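Local coordinates for protein beta-lactamase (PDB 5GWA) that probably hydrolyses beta-lactam antibiotics as a class A extended-spectrum beta-lactamase, and is held here in complex with the inhibitor avibactam, at residues Gly28-Phe33 / Asn240-Ala245; His41-Gln46 / Thr162-Thr167; Lys172-Asn177 / Phe187-Met192; Phe244-Tyr249 / Glu266-Val271. All coordinates share one frame; numbering follows the deposited sequence.

Contact 1: Gly28-Phe33 / Asn240-Ala245; sequences GIEDNF and NGKHFA. With NA (sodium ion), chain R; SO4 (sulfate ion), chain C.
Glu30 grips His243 with both carboxylate oxygens. Glu30 OE2 takes the ring N-H of His243 ND1 at 2.6 Å; the bond is almost straight (173°) and lies in the imidazole plane. Glu30 OE1 receives the backbone N of His243 at 2.8 Å, and each oxygen uses its syn lone pair. Glu30 CG stands beside its own backbone N (chi1 -63°), and a bend at chi2 turns the carboxylate back to the histidine. Glu30 OE1 also binds a sodium ion at 2.9 Å, whose second protein ligand is the carbonyl O of His243. That carbonyl is shared again, His243 O accepting Ile29 N at 3.0 Å from above its plane. On the far side of the ring, His243 NE2 donates to O3 of a sulfate, probably from the crystallisation liquor, at 2.6 Å. With ND1 and NE2 both donating to anionic oxygens, the imidazole is probably protonated in this crystal. Outward from these bonds, Lys242 CD lies 3.4 Å from Glu30 OE1. Ile29 rests CG1 on His243 CB at 3.5 Å and carries CD1 on to the methyl of Ala245. Gly28 and Phe244 form an antiparallel non-hydrogen-bonded pair, placing this loop where strands 21-28 and 243-253 of the five-stranded beta-lactamase sheet meet at their ends.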
loop_
_atom_site.group_PDB
_atom_site.type_symbol
_atom_site.label_atom_id
_atom_site.label_comp_id
_atom_site.label_asym_id
_atom_site.label_seq_id
_atom_site.Cartn_x
_atom_site.Cartn_y
_atom_site.Cartn_z
ATOM N N GLY A 28 5.031 18.926 27.991
ATOM C CA GLY A 28 3.728 19.079 28.627
ATOM C C GLY A 28 2.901 20.146 27.931
ATOM O O GLY A 28 3.421 21.146 27.480
ATOM N N ILE A 29 1.574 19.964 27.898
ATOM C CA ILE A 29 0.720 20.937 27.266
ATOM C C ILE A 29 0.401 22.078 28.213
ATOM O O ILE A 29 0.517 23.254 27.868
ATOM C CB ILE A 29 -0.586 20.317 26.736
ATOM C CG1 ILE A 29 -0.305 19.275 25.641
ATOM C CG2 ILE A 29 -1.467 21.384 26.143
ATOM C CD1 ILE A 29 0.508 19.819 24.491
ATOM N N GLU A 30 0.037 21.707 29.431
ATOM C CA GLU A 30 -0.393 22.692 30.424
ATOM C C GLU A 30 0.744 23.083 31.364
ATOM O O GLU A 30 0.762 24.205 31.852
ATOM C CB GLU A 30 -1.590 22.155 31.200
ATOM C CG GLU A 30 -2.839 21.900 30.338
ATOM C CD GLU A 30 -2.878 20.511 29.702
ATOM O OE1 GLU A 30 -2.030 19.666 30.054
ATOM O OE2 GLU A 30 -3.839 20.268 28.966
ATOM N N ASP A 31 1.729 22.224 31.538
ATOM C CA ASP A 31 2.821 22.524 32.482
ATOM C C ASP A 31 4.157 22.585 31.730
ATOM O O ASP A 31 4.172 22.581 30.498
ATOM C CB ASP A 31 2.831 21.514 33.628
ATOM C CG ASP A 31 3.347 20.160 33.221
ATOM O OD1 ASP A 31 3.966 20.040 32.139
ATOM O OD2 ASP A 31 3.145 19.209 33.999
ATOM N N ASN A 32 5.268 22.703 32.463
ATOM C CA ASN A 32 6.562 23.008 31.860
ATOM C C ASN A 32 7.447 21.804 31.582
ATOM O O ASN A 32 8.651 21.954 31.328
ATOM C CB ASN A 32 7.311 23.985 32.757
ATOM C CG ASN A 32 6.511 25.241 33.007
ATOM O OD1 ASN A 32 6.249 26.010 32.076
ATOM N ND2 ASN A 32 6.015 25.399 34.232
ATOM N N PHE A 33 6.866 20.617 31.655
ATOM C CA PHE A 33 7.610 19.389 31.490
ATOM C C PHE A 33 8.214 19.313 30.102
ATOM O O PHE A 33 7.565 19.667 29.115
ATOM C CB PHE A 33 6.729 18.179 31.706
ATOM C CG PHE A 33 7.462 16.884 31.559
ATOM C CD1 PHE A 33 8.356 16.469 32.546
ATOM C CD2 PHE A 33 7.342 16.124 30.405
ATOM C CE1 PHE A 33 9.044 15.285 32.419
ATOM C CE2 PHE A 33 8.028 14.929 30.277
ATOM C CZ PHE A 33 8.882 14.511 31.288
ATOM N N ASN A 240 -5.867 12.568 34.793
ATOM C CA ASN A 240 -6.402 13.795 35.355
ATOM C C ASN A 240 -6.700 14.898 34.360
ATOM O O ASN A 240 -6.862 16.063 34.736
ATOM C CB ASN A 240 -5.465 14.326 36.442
ATOM C CG ASN A 240 -4.204 14.928 35.874
ATOM O OD1 ASN A 240 -3.904 14.753 34.695
ATOM N ND2 ASN A 240 -3.521 15.731 36.675
ATOM N N GLY A 241 -6.798 14.528 33.084
ATOM C CA GLY A 241 -7.267 15.458 32.074
ATOM C C GLY A 241 -6.177 16.312 31.458
ATOM O O GLY A 241 -6.419 16.996 30.469
ATOM N N LYS A 242 -4.998 16.333 32.073
ATOM C CA LYS A 242 -3.901 17.091 31.526
ATOM C C LYS A 242 -3.380 16.312 30.319
ATOM O O LYS A 242 -3.684 15.111 30.173
ATOM C CB LYS A 242 -2.787 17.260 32.582
ATOM C CG LYS A 242 -3.136 18.200 33.739
ATOM C CD LYS A 242 -3.118 19.654 33.302
ATOM C CE LYS A 242 -4.004 20.539 34.171
ATOM N NZ LYS A 242 -3.350 20.921 35.451
ATOM N N HIS A 243 -2.455 16.934 29.582
ATOM C CA HIS A 243 -1.973 16.371 28.306
ATOM C C HIS A 243 -0.468 16.490 28.144
ATOM O O HIS A 243 0.133 17.426 28.636
ATOM C CB HIS A 243 -2.604 17.106 27.141
ATOM C CG HIS A 243 -4.101 17.120 27.179
ATOM N ND1 HIS A 243 -4.803 18.108 27.832
ATOM C CD2 HIS A 243 -5.026 16.301 26.627
ATOM C CE1 HIS A 243 -6.107 17.863 27.737
ATOM N NE2 HIS A 243 -6.266 16.771 27.014
ATOM N N PHE A 244 0.115 15.558 27.400
ATOM C CA PHE A 244 1.492 15.735 26.944
ATOM C C PHE A 244 1.606 15.412 25.460
ATOM O O PHE A 244 0.954 14.485 24.964
ATOM C CB PHE A 244 2.494 14.947 27.801
ATOM C CG PHE A 244 2.340 13.445 27.767
ATOM C CD1 PHE A 244 1.464 12.800 28.619
ATOM C CD2 PHE A 244 3.166 12.654 26.976
ATOM C CE1 PHE A 244 1.314 11.436 28.584
ATOM C CE2 PHE A 244 3.058 11.260 26.984
ATOM C CZ PHE A 244 2.156 10.647 27.819
ATOM N N ALA A 245 2.443 16.188 24.782
ATOM C CA ALA A 245 2.837 15.880 23.414
ATOM C C ALA A 245 4.098 15.048 23.421
ATOM O O ALA A 245 4.979 15.254 24.270
ATOM C CB ALA A 245 3.055 17.153 22.640
HETATM NA NA NA R . 0.647 19.085 31.077
HETATM S S SO4 C . -9.585 14.751 25.865
HETATM O O1 SO4 C . -10.528 15.866 25.685
HETATM O O2 SO4 C . -9.422 14.307 24.484
HETATM O O3 SO4 C . -8.403 15.404 26.462
HETATM O O4 SO4 C . -10.254 13.811 26.780
#

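Contact 2: His41-Gln46 / Thr162-Thr167; sequences HHYPMQ and TTPDAT. With NA (sodium ion), chain L; NA (sodium ion), chain K; NXL ((2S,5R)-1-formyl-5-[(sulfooxy)amino]piperidine-2-carboxamide), chain B.
Tyr43 and Thr162 form an antiparallel hydrogen-bonded pair, the link between strands 43-44 and 161-162 in a small three-stranded sheet of this class A beta-lactamase. Two backbone bonds define it: Tyr43 N gives to Thr162 O at 2.9 Å, and Thr162 N returns to Tyr43 O at 3.0 Å.

Apolar contacts flank the pair. Tyr43 sets its ring atom CE2 3.8 Å from Pro164 CD, with the proline CG almost as near. Met45 crosses Thr162 at about a right angle, Met45 CG lying 3.6 Å from the Thr162 CG2 methyl. That methyl sits between the backbone N and the carbonyl carbon of Thr162, which leaves OG1 anti to the N (chi1 -167°) and able to give its proton to Thr163 O.

Among the polar contacts, the carbonyl O of Thr162 also lies at the edge of the Tyr43 ring, and Tyr43 OH is hydrogen-bonded to Asn38 O, outside the two segments. Others gather with the metals where helix 164-175 starts. Thr163 occupies the N-cap position; its OG1 donates to Asp165 OD1, which is met from above the carboxylate plane. One sodium ion is bound by Thr163 OG1, a second by Asp165 OD1 together with Glu39.

At the other end of 41-46, Gln46 belongs to the avibactam pocket. Its amide NE2 is hydrogen-bonded to Gln157, and Gln46 CB lies 3.4 Å from the avibactam oxygen OAC.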
loop_
_atom_site.group_PDB
_atom_site.type_symbol
_atom_site.label_atom_id
_atom_site.label_comp_id
_atom_site.label_asym_id
_atom_site.label_seq_id
_atom_site.Cartn_x
_atom_site.Cartn_y
_atom_site.Cartn_z
ATOM N N HIS A 41 19.536 15.314 15.890
ATOM C CA HIS A 41 19.576 14.627 14.632
ATOM C C HIS A 41 18.369 14.951 13.780
ATOM O O HIS A 41 17.358 15.474 14.287
ATOM C CB HIS A 41 19.710 13.113 14.885
ATOM C CG HIS A 41 20.940 12.746 15.644
ATOM N ND1 HIS A 41 22.158 12.536 15.025
ATOM C CD2 HIS A 41 21.162 12.596 16.965
ATOM C CE1 HIS A 41 23.048 12.183 15.928
ATOM N NE2 HIS A 41 22.462 12.186 17.113
ATOM N N HIS A 42 18.450 14.603 12.492
ATOM C CA HIS A 42 17.343 14.784 11.561
ATOM C C HIS A 42 16.726 13.426 11.253
ATOM O O HIS A 42 17.400 12.514 10.800
ATOM C CB HIS A 42 17.825 15.459 10.287
ATOM C CG HIS A 42 18.172 16.894 10.493
ATOM N ND1 HIS A 42 18.588 17.729 9.471
ATOM C CD2 HIS A 42 18.129 17.653 11.605
ATOM C CE1 HIS A 42 18.765 18.944 9.953
ATOM N NE2 HIS A 42 18.491 18.932 11.239
ATOM N N TYR A 43 15.448 13.281 11.546
ATOM C CA TYR A 43 14.775 12.018 11.397
ATOM C C TYR A 43 13.801 12.086 10.231
ATOM O O TYR A 43 13.099 13.052 10.072
ATOM C CB TYR A 43 13.994 11.768 12.691
ATOM C CG TYR A 43 14.899 11.555 13.877
ATOM C CD1 TYR A 43 15.363 10.300 14.186
ATOM C CD2 TYR A 43 15.298 12.603 14.667
ATOM C CE1 TYR A 43 16.267 10.111 15.202
ATOM C CE2 TYR A 43 16.207 12.440 15.688
ATOM C CZ TYR A 43 16.676 11.181 15.965
ATOM O OH TYR A 43 17.560 10.991 17.003
ATOM N N PRO A 44 13.711 11.021 9.443
ATOM C CA PRO A 44 12.758 11.009 8.369
ATOM C C PRO A 44 11.343 10.869 8.909
ATOM O O PRO A 44 11.080 10.014 9.760
ATOM C CB PRO A 44 13.189 9.802 7.538
ATOM C CG PRO A 44 13.895 8.916 8.506
ATOM C CD PRO A 44 14.576 9.831 9.463
ATOM N N MET A 45 10.471 11.751 8.458
ATOM C CA MET A 45 9.114 11.832 9.018
ATOM C C MET A 45 8.176 10.708 8.527
ATOM O O MET A 45 7.236 10.323 9.258
ATOM C CB MET A 45 8.484 13.188 8.707
ATOM C CG MET A 45 9.083 14.303 9.498
ATOM S SD MET A 45 8.183 15.845 9.346
ATOM C CE MET A 45 8.713 16.409 7.743
ATOM N N GLN A 46 8.357 10.278 7.276
ATOM C CA GLN A 46 7.400 9.463 6.509
ATOM C C GLN A 46 6.002 10.016 6.751
ATOM O O GLN A 46 5.835 11.242 6.707
ATOM C CB GLN A 46 7.525 8.016 6.886
ATOM C CG GLN A 46 8.667 7.302 6.219
ATOM C CD GLN A 46 8.445 7.094 4.741
ATOM O OE1 GLN A 46 7.399 7.431 4.192
ATOM N NE2 GLN A 46 9.484 6.567 4.057
ATOM N N THR A 162 12.785 15.993 10.347
ATOM C CA THR A 162 12.435 16.799 11.488
ATOM C C THR A 162 13.370 16.543 12.645
ATOM O O THR A 162 13.924 15.441 12.761
ATOM C CB THR A 162 10.977 16.505 11.930
ATOM O OG1 THR A 162 10.536 17.512 12.844
ATOM C CG2 THR A 162 10.859 15.134 12.570
ATOM N N THR A 163 13.466 17.506 13.556
ATOM C CA THR A 163 13.920 17.187 14.879
ATOM C C THR A 163 12.722 16.785 15.730
ATOM O O THR A 163 11.603 17.154 15.454
ATOM C CB THR A 163 14.626 18.342 15.572
ATOM O OG1 THR A 163 13.744 19.456 15.675
ATOM C CG2 THR A 163 15.925 18.724 14.846
ATOM N N PRO A 164 12.946 15.975 16.774
ATOM C CA PRO A 164 11.754 15.535 17.539
ATOM C C PRO A 164 11.136 16.651 18.374
ATOM O O PRO A 164 9.920 16.666 18.596
ATOM C CB PRO A 164 12.257 14.413 18.425
ATOM C CG PRO A 164 13.667 14.145 18.038
ATOM C CD PRO A 164 14.165 15.255 17.146
ATOM N N ASP A 165 11.967 17.555 18.891
ATOM C CA ASP A 165 11.476 18.696 19.635
ATOM C C ASP A 165 10.685 19.662 18.774
ATOM O O ASP A 165 9.649 20.135 19.222
ATOM C CB ASP A 165 12.582 19.383 20.445
ATOM C CG ASP A 165 13.764 19.814 19.612
ATOM O OD1 ASP A 165 14.238 19.089 18.722
ATOM O OD2 ASP A 165 14.282 20.921 19.878
ATOM N N ALA A 166 11.040 19.801 17.498
ATOM C CA ALA A 166 10.189 20.591 16.596
ATOM C C ALA A 166 8.775 19.999 16.599
ATOM O O ALA A 166 7.768 20.728 16.608
ATOM C CB ALA A 166 10.742 20.625 15.203
ATOM N N THR A 167 8.689 18.683 16.471
ATOM C CA THR A 167 7.393 18.067 16.378
ATOM C C THR A 167 6.521 18.376 17.572
ATOM O O THR A 167 5.351 18.731 17.408
ATOM C CB THR A 167 7.519 16.549 16.222
ATOM O OG1 THR A 167 8.435 16.242 15.162
ATOM C CG2 THR A 167 6.182 15.934 15.966
HETATM NA NA NA L . 14.206 21.844 16.919
HETATM NA NA NA K . 16.801 19.836 18.130
HETATM O OAC NXL B . 4.468 6.539 6.709
HETATM C CAN NXL B . 3.445 6.504 6.033
HETATM N N NXL B . 3.149 5.596 5.216
HETATM C CAJ NXL B . 1.805 5.460 4.694
HETATM C CA NXL B . 4.123 4.556 4.914
HETATM C C NXL B . 4.620 4.535 3.510
HETATM O O NXL B . 4.132 5.240 2.646
HETATM N NAA NXL B . 5.529 3.591 3.251
HETATM C CB NXL B . 3.534 3.218 5.279
HETATM C CAH NXL B . 2.126 3.028 4.767
HETATM C CAO NXL B . 1.208 4.167 5.193
HETATM N NAK NXL B . 0.874 4.251 6.630
HETATM O OAL NXL B . 1.714 3.677 7.466
HETATM S SAR NXL B . 1.676 4.216 8.900
HETATM O OAD NXL B . 0.829 3.290 9.583
HETATM O OAE NXL B . 2.892 4.177 9.633
HETATM O OAG NXL B . 1.387 5.811 8.707
HETATM O O HOH W 1 18.209 21.206 20.034
HETATM O O HOH W 2 18.604 21.304 16.768
HETATM O O HOH W 3 12.131 23.560 16.484
#

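Contact 3: Lys172-Asn177 / Phe187-Met192; sequences KKFYKN and FLLNTM
The last turn of helix 164-175 packs here against helix 182-193, with Phe174 reaching from the first to three residues of the second. Its CG is anti to the backbone N (chi1 161°), and the far rim of the ring does the touching. Phe174 CE1 meets Leu188 CD2 at 3.7 Å. Phe174 CZ heads for the backbone, 3.9 Å from Leu189 N, which lies at the ring edge and in its plane. On the other side of CZ, Phe174 CE2 is 3.9 Å from Met192 SD. This is a Met-aromatic contact of oblique type: Met192 SD lies 4.8 Å from the Phe174 ring centroid, 49° off the normal, and the two side chains run past each other in opposite directions.

The two helices are successive in the chain, and the first ends in a Schellman motif with Asn177, at positive phi, as its C-prime residue; Asn177 N bonds to Phe174 O at 2.8 Å. Phe51 adds an edge-to-face partner to the Phe174 ring, and Leu55 of the same helix 49-63 touches both Phe174 and Leu188. Nearer the surface, Tyr175 and Leu189 make a separate pair, in which Leu189 CD1 approaches Tyr175 CE1 at 3.7 Å and Leu189 CD2 comes 3.9 Å from Tyr175 OH.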
loop_
_atom_site.group_PDB
_atom_site.type_symbol
_atom_site.label_atom_id
_atom_site.label_comp_id
_atom_site.label_asym_id
_atom_site.label_seq_id
_atom_site.Cartn_x
_atom_site.Cartn_y
_atom_site.Cartn_z
ATOM N N LYS A 172 2.055 21.108 20.393
ATOM C CA LYS A 172 1.569 21.943 21.489
ATOM C C LYS A 172 0.872 23.224 21.010
ATOM O O LYS A 172 -0.243 23.508 21.479
ATOM C CB LYS A 172 2.725 22.268 22.436
ATOM C CG LYS A 172 2.351 23.177 23.591
ATOM C CD LYS A 172 3.487 23.262 24.581
ATOM C CE LYS A 172 3.142 24.129 25.776
ATOM N NZ LYS A 172 4.049 23.865 26.925
ATOM N N LYS A 173 1.427 23.874 19.993
ATOM C CA LYS A 173 0.781 25.028 19.330
ATOM C C LYS A 173 -0.581 24.592 18.833
ATOM O O LYS A 173 -1.612 25.244 19.038
ATOM C CB LYS A 173 1.621 25.519 18.163
ATOM C CG LYS A 173 2.907 26.214 18.576
ATOM C CD LYS A 173 3.558 26.909 17.393
ATOM C CE LYS A 173 4.867 27.560 17.784
ATOM N NZ LYS A 173 4.586 28.941 18.278
ATOM N N PHE A 174 -0.618 23.408 18.226
ATOM C CA PHE A 174 -1.890 22.903 17.716
ATOM C C PHE A 174 -2.892 22.632 18.849
ATOM O O PHE A 174 -4.069 23.020 18.728
ATOM C CB PHE A 174 -1.651 21.609 16.920
ATOM C CG PHE A 174 -2.878 20.774 16.725
ATOM C CD1 PHE A 174 -3.893 21.205 15.906
ATOM C CD2 PHE A 174 -2.969 19.509 17.292
ATOM C CE1 PHE A 174 -5.019 20.442 15.729
ATOM C CE2 PHE A 174 -4.105 18.736 17.112
ATOM C CZ PHE A 174 -5.107 19.188 16.278
ATOM N N TYR A 175 -2.472 21.912 19.897
ATOM C CA TYR A 175 -3.407 21.443 20.920
ATOM C C TYR A 175 -4.024 22.603 21.660
ATOM O O TYR A 175 -5.181 22.522 22.097
ATOM C CB TYR A 175 -2.757 20.463 21.925
ATOM C CG TYR A 175 -3.780 19.617 22.589
ATOM C CD1 TYR A 175 -4.246 18.469 21.983
ATOM C CD2 TYR A 175 -4.434 20.045 23.743
ATOM C CE1 TYR A 175 -5.264 17.709 22.532
ATOM C CE2 TYR A 175 -5.471 19.296 24.288
ATOM C CZ TYR A 175 -5.891 18.134 23.675
ATOM O OH TYR A 175 -6.957 17.373 24.144
ATOM N N LYS A 176 -3.264 23.672 21.788
ATOM C CA LYS A 176 -3.756 24.854 22.454
ATOM C C LYS A 176 -4.600 25.683 21.493
ATOM O O LYS A 176 -5.045 26.773 21.851
ATOM C CB LYS A 176 -2.604 25.680 23.014
ATOM C CG LYS A 176 -1.796 24.932 24.075
ATOM C CD LYS A 176 -0.617 25.734 24.584
ATOM C CE LYS A 176 -1.075 26.928 25.413
ATOM N NZ LYS A 176 0.057 27.479 26.217
ATOM N N ASN A 177 -4.949 25.086 20.351
ATOM C CA ASN A 177 -5.661 25.777 19.269
ATOM C C ASN A 177 -5.144 27.170 18.989
ATOM O O ASN A 177 -5.929 28.133 18.872
ATOM C CB ASN A 177 -7.180 25.756 19.475
ATOM C CG ASN A 177 -7.937 26.159 18.228
ATOM O OD1 ASN A 177 -9.057 26.649 18.312
ATOM N ND2 ASN A 177 -7.311 26.001 17.073
ATOM N N PHE A 187 -12.143 19.218 14.413
ATOM C CA PHE A 187 -12.117 18.226 13.337
ATOM C C PHE A 187 -10.798 17.466 13.228
ATOM O O PHE A 187 -10.798 16.205 13.246
ATOM C CB PHE A 187 -12.435 18.868 11.989
ATOM C CG PHE A 187 -12.360 17.903 10.846
ATOM C CD1 PHE A 187 -13.326 16.948 10.653
ATOM C CD2 PHE A 187 -11.306 17.966 9.976
ATOM C CE1 PHE A 187 -13.246 16.045 9.595
ATOM C CE2 PHE A 187 -11.246 17.096 8.881
ATOM C CZ PHE A 187 -12.175 16.101 8.736
ATOM N N LEU A 188 -9.702 18.196 13.238
ATOM C CA LEU A 188 -8.395 17.520 13.142
ATOM C C LEU A 188 -8.092 16.731 14.387
ATOM O O LEU A 188 -7.625 15.552 14.313
ATOM C CB LEU A 188 -7.290 18.502 12.846
ATOM C CG LEU A 188 -5.909 17.863 12.667
ATOM C CD1 LEU A 188 -5.903 16.724 11.636
ATOM C CD2 LEU A 188 -4.881 18.915 12.362
ATOM N N LEU A 189 -8.402 17.306 15.555
ATOM C CA LEU A 189 -8.182 16.527 16.792
ATOM C C LEU A 189 -8.985 15.244 16.819
ATOM O O LEU A 189 -8.464 14.175 17.157
ATOM C CB LEU A 189 -8.474 17.381 18.039
ATOM C CG LEU A 189 -8.175 16.696 19.383
ATOM C CD1 LEU A 189 -6.750 16.231 19.518
ATOM C CD2 LEU A 189 -8.471 17.644 20.539
ATOM N N ASN A 190 -10.291 15.296 16.477
ATOM C CA ASN A 190 -11.092 14.096 16.467
ATOM C C ASN A 190 -10.475 13.090 15.487
ATOM O O ASN A 190 -10.419 11.897 15.775
ATOM C CB ASN A 190 -12.542 14.391 16.073
ATOM C CG ASN A 190 -13.360 14.967 17.220
ATOM O OD1 ASN A 190 -13.138 14.659 18.372
ATOM N ND2 ASN A 190 -14.378 15.718 16.876
ATOM N N THR A 191 -9.996 13.608 14.364
ATOM C CA THR A 191 -9.482 12.738 13.300
ATOM C C THR A 191 -8.193 11.998 13.799
ATOM O O THR A 191 -8.038 10.761 13.632
ATOM C CB THR A 191 -9.232 13.575 12.059
ATOM O OG1 THR A 191 -10.497 14.123 11.600
ATOM C CG2 THR A 191 -8.634 12.757 10.984
ATOM N N MET A 192 -7.406 12.716 14.574
ATOM C CA MET A 192 -6.195 12.122 15.198
ATOM C C MET A 192 -6.442 11.122 16.327
ATOM O O MET A 192 -5.728 10.145 16.488
ATOM C CB MET A 192 -5.303 13.247 15.683
ATOM C CG MET A 192 -4.659 14.031 14.552
ATOM S SD MET A 192 -3.702 15.442 15.068
ATOM C CE MET A 192 -2.312 14.579 15.821
#

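Contact 4: Phe244-Tyr249 / Glu266-Val271; sequences FAIAVY and EICKSV
Phe244 and Val271 make the closest approach between strand 244-249 and helix 266-271, Phe244 CE2 lying 3.9 Å from Val271 CG1. The two side chains cross at a slant, and CG1 reaches the ring because it is anti to the backbone N of Val271 (chi1 173°). Next along the strand, Ile246 extends CD1 to the helix, where it lies 4.1 Å from Cys268 CA. The same methyl also touches Cys268 SG and, a little farther off, Val271 CG2, and so meets two residues about a helical turn apart. Against these several contacts, the far end is held by a single methyl pair, Val248 CG2 to Ile267 CG2 at 4.3 Å. Ile267 also touches Ile11 and Leu15 of helix 4-15. No hydrogen bond crosses the interface, so apolar contact alone joins the segments.

On the side of the helix turned from the strand, Lys269 is partly exposed and pairs in a salt bridge with Asp273. The segment axes approach to 9.9 Å and run nearly antiparallel, at 153°. Ala245 and Ala247 face helix 164-175 across the strand, which gives the sheet helices on both faces: the alpha/beta sandwich domain of class A beta-lactamases.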
loop_
_atom_site.group_PDB
_atom_site.type_symbol
_atom_site.label_atom_id
_atom_site.label_comp_id
_atom_site.label_asym_id
_atom_site.label_seq_id
_atom_site.Cartn_x
_atom_site.Cartn_y
_atom_site.Cartn_z
ATOM N N PHE A 244 0.115 15.558 27.400
ATOM C CA PHE A 244 1.492 15.735 26.944
ATOM C C PHE A 244 1.606 15.412 25.460
ATOM O O PHE A 244 0.954 14.485 24.964
ATOM C CB PHE A 244 2.494 14.947 27.801
ATOM C CG PHE A 244 2.340 13.445 27.767
ATOM C CD1 PHE A 244 1.464 12.800 28.619
ATOM C CD2 PHE A 244 3.166 12.654 26.976
ATOM C CE1 PHE A 244 1.314 11.436 28.584
ATOM C CE2 PHE A 244 3.058 11.260 26.984
ATOM C CZ PHE A 244 2.156 10.647 27.819
ATOM N N ALA A 245 2.443 16.188 24.782
ATOM C CA ALA A 245 2.837 15.880 23.414
ATOM C C ALA A 245 4.098 15.048 23.421
ATOM O O ALA A 245 4.979 15.254 24.270
ATOM C CB ALA A 245 3.055 17.153 22.640
ATOM N N ILE A 246 4.105 13.996 22.609
ATOM C CA ILE A 246 5.247 13.107 22.528
ATOM C C ILE A 246 5.503 12.761 21.056
ATOM O O ILE A 246 4.583 12.569 20.274
ATOM C CB ILE A 246 5.048 11.840 23.388
ATOM C CG1 ILE A 246 6.224 10.876 23.290
ATOM C CG2 ILE A 246 3.744 11.144 23.047
ATOM C CD1 ILE A 246 6.259 9.867 24.412
ATOM N N ALA A 247 6.779 12.685 20.695
ATOM C CA ALA A 247 7.173 12.224 19.381
ATOM C C ALA A 247 8.322 11.255 19.479
ATOM O O ALA A 247 9.313 11.540 20.171
ATOM C CB ALA A 247 7.553 13.400 18.528
ATOM N N VAL A 248 8.178 10.075 18.880
ATOM C CA VAL A 248 9.260 9.104 18.871
ATOM C C VAL A 248 9.558 8.692 17.444
ATOM O O VAL A 248 8.657 8.303 16.695
ATOM C CB VAL A 248 8.967 7.851 19.732
ATOM C CG1 VAL A 248 10.146 6.891 19.720
ATOM C CG2 VAL A 248 8.605 8.247 21.162
ATOM N N TYR A 249 10.836 8.777 17.051
ATOM C CA TYR A 249 11.286 8.382 15.724
ATOM C C TYR A 249 12.334 7.288 15.864
ATOM O O TYR A 249 13.409 7.528 16.391
ATOM C CB TYR A 249 11.937 9.569 14.984
ATOM C CG TYR A 249 11.003 10.716 14.820
ATOM C CD1 TYR A 249 10.847 11.661 15.817
ATOM C CD2 TYR A 249 10.271 10.876 13.647
ATOM C CE1 TYR A 249 9.987 12.730 15.655
ATOM C CE2 TYR A 249 9.318 11.865 13.531
ATOM C CZ TYR A 249 9.174 12.761 14.530
ATOM O OH TYR A 249 8.264 13.753 14.329
ATOM N N GLU A 266 7.328 1.254 24.751
ATOM C CA GLU A 266 8.014 1.210 26.029
ATOM C C GLU A 266 8.478 2.594 26.459
ATOM O O GLU A 266 8.278 2.973 27.606
ATOM C CB GLU A 266 9.199 0.270 25.987
ATOM C CG GLU A 266 8.806 -1.193 25.887
ATOM C CD GLU A 266 8.420 -1.811 27.222
ATOM O OE1 GLU A 266 8.157 -1.088 28.208
ATOM O OE2 GLU A 266 8.360 -3.061 27.259
ATOM N N ILE A 267 8.978 3.392 25.520
ATOM C CA ILE A 267 9.384 4.767 25.841
ATOM C C ILE A 267 8.157 5.574 26.283
ATOM O O ILE A 267 8.164 6.290 27.279
ATOM C CB ILE A 267 10.140 5.452 24.676
ATOM C CG1 ILE A 267 11.531 4.844 24.544
ATOM C CG2 ILE A 267 10.252 6.953 24.900
ATOM C CD1 ILE A 267 12.269 5.245 23.301
ATOM N N CYS A 268 7.064 5.435 25.543
ATOM C CA CYS A 268 5.845 6.117 25.923
ATOM C C CYS A 268 5.340 5.705 27.313
ATOM O O CYS A 268 4.959 6.544 28.096
ATOM C CB CYS A 268 4.759 5.925 24.867
ATOM S SG CYS A 268 3.326 6.995 25.221
ATOM N N LYS A 269 5.361 4.404 27.588
ATOM C CA LYS A 269 4.942 3.852 28.887
ATOM C C LYS A 269 5.782 4.446 30.003
ATOM O O LYS A 269 5.259 4.756 31.089
ATOM C CB LYS A 269 5.096 2.322 28.822
ATOM C CG LYS A 269 4.781 1.565 30.105
ATOM C CD LYS A 269 3.365 1.751 30.579
ATOM C CE LYS A 269 3.082 0.750 31.702
ATOM N NZ LYS A 269 2.416 1.368 32.866
ATOM N N SER A 270 7.092 4.548 29.764
ATOM C CA SER A 270 8.006 5.120 30.759
ATOM C C SER A 270 7.588 6.551 31.063
ATOM O O SER A 270 7.528 6.958 32.227
ATOM C CB SER A 270 9.468 5.112 30.290
ATOM O OG SER A 270 10.005 3.790 30.252
ATOM N N VAL A 271 7.277 7.317 30.020
ATOM C CA VAL A 271 6.906 8.710 30.203
ATOM C C VAL A 271 5.562 8.812 30.923
ATOM O O VAL A 271 5.394 9.609 31.836
ATOM C CB VAL A 271 6.863 9.457 28.846
ATOM C CG1 VAL A 271 6.318 10.854 28.995
ATOM C CG2 VAL A 271 8.245 9.492 28.223
#

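In the fold
Contacts 1 and 4 share Phe244 and Ala245 on strand 243-253 yet differ in chemistry: contact 1 is partly buried at the sheet's end and rests on a His-carboxylate pair and a sodium ion, whereas contact 4 is wholly buried and apolar. Contacts 2 and 3 lie at the start and end of helix 164-175; contact 2 is mostly buried strand pairing with sodium sites where that helix begins, contact 3 buried helix packing without hydrogen bonds between its segments. Contacts 1 and 3 touch through Gly28 O and Lys172 NZ, contacts 2 and 4 through Thr167 OG1 and Tyr249 OH at 2.6 Å, linking the helix to the sheet.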